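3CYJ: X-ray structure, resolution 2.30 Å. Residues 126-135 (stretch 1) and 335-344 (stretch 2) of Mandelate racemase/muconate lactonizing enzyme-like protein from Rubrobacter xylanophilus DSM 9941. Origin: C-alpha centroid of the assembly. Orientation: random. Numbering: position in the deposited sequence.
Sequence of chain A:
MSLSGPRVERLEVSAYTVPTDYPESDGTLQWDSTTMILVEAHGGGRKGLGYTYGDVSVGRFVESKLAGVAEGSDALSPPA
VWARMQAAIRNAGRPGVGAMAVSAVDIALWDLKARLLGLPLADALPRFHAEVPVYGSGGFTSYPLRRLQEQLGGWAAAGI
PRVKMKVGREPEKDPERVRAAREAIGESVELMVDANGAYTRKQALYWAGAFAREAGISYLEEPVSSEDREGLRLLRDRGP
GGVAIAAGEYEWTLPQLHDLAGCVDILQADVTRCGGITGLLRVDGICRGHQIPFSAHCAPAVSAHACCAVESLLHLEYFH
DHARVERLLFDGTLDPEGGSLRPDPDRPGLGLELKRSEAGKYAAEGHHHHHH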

# COMPACT_ATOMS: atom_id res chain seq x y z
N PRO A 126 -24.61 -17.91 -23.72
CA PRO A 126 -24.76 -18.58 -22.43
C PRO A 126 -25.87 -17.87 -21.68
O PRO A 126 -25.85 -16.66 -21.56
CB PRO A 126 -23.42 -18.30 -21.74
CG PRO A 126 -22.45 -18.22 -22.87
CD PRO A 126 -23.23 -17.42 -23.92
N ARG A 127 -26.87 -18.58 -21.21
CA ARG A 127 -28.01 -17.86 -20.71
C ARG A 127 -28.26 -18.15 -19.23
O ARG A 127 -28.45 -19.31 -18.83
CB ARG A 127 -29.24 -18.15 -21.60
CG ARG A 127 -30.47 -17.32 -21.22
CD ARG A 127 -31.56 -17.40 -22.28
NE ARG A 127 -32.59 -16.42 -21.96
CZ ARG A 127 -33.68 -16.21 -22.70
NH1 ARG A 127 -33.87 -16.96 -23.79
NH2 ARG A 127 -34.59 -15.29 -22.35
N PHE A 128 -28.28 -17.08 -18.43
CA PHE A 128 -28.54 -17.13 -16.99
C PHE A 128 -29.96 -16.68 -16.71
O PHE A 128 -30.55 -17.16 -15.74
CB PHE A 128 -27.60 -16.17 -16.21
CG PHE A 128 -26.17 -16.68 -16.05
CD1 PHE A 128 -25.83 -17.57 -15.02
CD2 PHE A 128 -25.19 -16.25 -16.90
CE1 PHE A 128 -24.52 -18.02 -14.87
CE2 PHE A 128 -23.85 -16.70 -16.78
CZ PHE A 128 -23.52 -17.58 -15.76
N HIS A 129 -30.50 -15.74 -17.48
CA HIS A 129 -31.77 -15.11 -17.15
C HIS A 129 -32.81 -15.26 -18.25
O HIS A 129 -32.47 -15.14 -19.47
CB HIS A 129 -31.62 -13.60 -16.86
CG HIS A 129 -30.45 -13.26 -15.97
ND1 HIS A 129 -30.37 -13.67 -14.65
CD2 HIS A 129 -29.31 -12.57 -16.23
CE1 HIS A 129 -29.23 -13.23 -14.13
NE2 HIS A 129 -28.57 -12.57 -15.08
N ALA A 130 -34.07 -15.48 -17.83
CA ALA A 130 -35.21 -15.58 -18.77
C ALA A 130 -35.69 -14.20 -19.21
O ALA A 130 -35.88 -13.95 -20.38
CB ALA A 130 -36.35 -16.35 -18.10
N GLU A 131 -35.92 -13.31 -18.26
CA GLU A 131 -36.03 -11.90 -18.57
C GLU A 131 -35.07 -11.07 -17.70
O GLU A 131 -34.41 -11.61 -16.81
CB GLU A 131 -37.46 -11.41 -18.41
CG GLU A 131 -38.08 -11.75 -17.08
CD GLU A 131 -39.44 -11.09 -16.93
OE1 GLU A 131 -40.06 -10.73 -17.96
OE2 GLU A 131 -39.90 -10.89 -15.78
N VAL A 132 -35.02 -9.75 -17.94
CA VAL A 132 -34.08 -8.88 -17.23
C VAL A 132 -34.76 -7.62 -16.75
O VAL A 132 -35.53 -6.99 -17.50
CB VAL A 132 -32.87 -8.49 -18.14
CG1 VAL A 132 -32.04 -9.68 -18.42
CG2 VAL A 132 -33.32 -7.86 -19.46
N PRO A 133 -34.49 -7.23 -15.49
CA PRO A 133 -35.13 -6.06 -14.94
C PRO A 133 -34.54 -4.75 -15.48
O PRO A 133 -33.33 -4.67 -15.85
CB PRO A 133 -34.91 -6.22 -13.45
CG PRO A 133 -33.73 -7.14 -13.30
CD PRO A 133 -33.66 -7.96 -14.51
N VAL A 134 -35.40 -3.75 -15.62
CA VAL A 134 -35.00 -2.47 -16.17
C VAL A 134 -35.22 -1.33 -15.19
O VAL A 134 -35.96 -1.46 -14.18
CB VAL A 134 -35.71 -2.12 -17.52
CG1 VAL A 134 -35.67 -3.28 -18.46
CG2 VAL A 134 -37.17 -1.64 -17.31
N TYR A 135 -34.55 -0.20 -15.44
CA TYR A 135 -35.06 1.03 -14.84
C TYR A 135 -35.35 2.02 -15.97
O TYR A 135 -34.62 2.05 -16.98
CB TYR A 135 -34.07 1.61 -13.82
CG TYR A 135 -32.73 2.05 -14.35
CD1 TYR A 135 -32.50 3.37 -14.73
CD2 TYR A 135 -31.65 1.15 -14.41
CE1 TYR A 135 -31.28 3.80 -15.18
CE2 TYR A 135 -30.40 1.55 -14.87
CZ TYR A 135 -30.23 2.89 -15.24
OH TYR A 135 -29.02 3.30 -15.67
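Stretch 2 335-344: DPEGGSLRPD

The apolar centre of the contact is Val134, whose CG1 packs 3.6 Å from CG of Leu341 while its CG2 lies 4.1 Å from CB of Pro336. Val132 extends this patch, its CG2 standing 4.2 Å from CB of Leu341; the two residues pair across the sheet with side chains on the same face, and branched aliphatic groups suit so buried a place. Leu341 adopts the m,t rotamer.

Beneath these side chains stretch 2 runs antiparallel to stretch 1 as a short extended strand, Leu341 lying beside Val132 and Ser340 beside Pro133. Val132 N donates to Leu341 O (2.9 Å) and Leu341 N to Val132 O (2.8 Å), closing a reciprocal pair. Pro133, which has no amide hydrogen, falls at the non-hydrogen-bonded position, its CA 4.1 Å from CA of Ser340. Beyond it, Val134 N donates to Gly339 O at 2.8 Å. Gly339 has phi/psi of 111/-5°, where a CB would jam against the preceding carbonyl oxygen; its own N bonds to Pro336 O (2.9 Å), closing the turn that leads into the strand.

Toward the polar edge, Glu131 OE1 lies 3.2 Å from Arg342 NH2, a salt bridge over one guanidinium face that relies on charge alone. Farther along both chains, on the side away from Val134, Arg127 NH2 rests 3.9 Å from Pro343 CG, while Arg127 NE donates to His129 O (2.8 Å).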

# COMPACT_ATOMS: atom_id res chain seq x y z
N ASP A 335 -41.73 -4.55 -24.79
CA ASP A 335 -42.42 -3.72 -23.79
C ASP A 335 -41.85 -3.98 -22.37
O ASP A 335 -41.72 -5.14 -21.96
CB ASP A 335 -43.91 -4.04 -23.79
CG ASP A 335 -44.76 -2.99 -23.10
OD1 ASP A 335 -45.98 -2.98 -23.36
OD2 ASP A 335 -44.24 -2.17 -22.31
N PRO A 336 -41.51 -2.89 -21.65
CA PRO A 336 -40.94 -2.96 -20.29
C PRO A 336 -42.00 -2.90 -19.18
O PRO A 336 -41.67 -2.78 -18.00
CB PRO A 336 -40.06 -1.70 -20.24
CG PRO A 336 -40.87 -0.70 -21.06
CD PRO A 336 -41.40 -1.54 -22.22
N GLU A 337 -43.26 -2.92 -19.59
CA GLU A 337 -44.40 -3.04 -18.66
C GLU A 337 -44.14 -4.03 -17.50
O GLU A 337 -43.83 -5.19 -17.71
CB GLU A 337 -45.65 -3.46 -19.49
CG GLU A 337 -46.80 -4.04 -18.72
CD GLU A 337 -47.64 -2.96 -18.02
OE1 GLU A 337 -47.52 -1.76 -18.42
OE2 GLU A 337 -48.40 -3.32 -17.06
N GLY A 338 -44.27 -3.58 -16.27
CA GLY A 338 -44.13 -4.47 -15.12
C GLY A 338 -42.67 -4.63 -14.67
O GLY A 338 -42.39 -5.39 -13.73
N GLY A 339 -41.73 -4.00 -15.38
CA GLY A 339 -40.39 -3.78 -14.86
C GLY A 339 -39.27 -4.56 -15.51
O GLY A 339 -38.09 -4.39 -15.15
N SER A 340 -39.63 -5.44 -16.44
CA SER A 340 -38.64 -6.28 -17.08
C SER A 340 -38.77 -6.29 -18.61
O SER A 340 -39.81 -5.93 -19.15
CB SER A 340 -38.71 -7.71 -16.56
OG SER A 340 -38.14 -7.74 -15.28
N LEU A 341 -37.69 -6.69 -19.28
CA LEU A 341 -37.73 -7.02 -20.68
C LEU A 341 -37.50 -8.51 -20.87
O LEU A 341 -36.53 -9.04 -20.37
CB LEU A 341 -36.65 -6.24 -21.45
CG LEU A 341 -36.80 -4.74 -21.50
CD1 LEU A 341 -35.65 -4.09 -22.33
CD2 LEU A 341 -38.17 -4.33 -22.08
N ARG A 342 -38.38 -9.17 -21.62
CA ARG A 342 -38.21 -10.57 -21.96
C ARG A 342 -37.97 -10.75 -23.44
O ARG A 342 -38.79 -10.34 -24.26
CB ARG A 342 -39.47 -11.37 -21.56
CG ARG A 342 -39.36 -12.89 -21.72
CD ARG A 342 -40.72 -13.57 -21.45
NE ARG A 342 -41.19 -13.31 -20.09
CZ ARG A 342 -40.82 -14.02 -19.01
NH1 ARG A 342 -39.97 -15.04 -19.12
NH2 ARG A 342 -41.29 -13.70 -17.80
N PRO A 343 -36.85 -11.36 -23.80
CA PRO A 343 -36.73 -11.70 -25.21
C PRO A 343 -37.94 -12.49 -25.73
O PRO A 343 -38.55 -13.32 -24.98
CB PRO A 343 -35.46 -12.55 -25.26
CG PRO A 343 -34.63 -11.92 -24.22
CD PRO A 343 -35.59 -11.62 -23.08
N ASP A 344 -38.28 -12.24 -27.00
CA ASP A 344 -39.41 -12.93 -27.62
C ASP A 344 -38.91 -14.30 -28.07
O ASP A 344 -38.05 -14.35 -28.94
CB ASP A 344 -39.91 -12.13 -28.83
CG ASP A 344 -41.33 -12.52 -29.27
OD1 ASP A 344 -41.61 -13.76 -29.40
OD2 ASP A 344 -42.15 -11.58 -29.47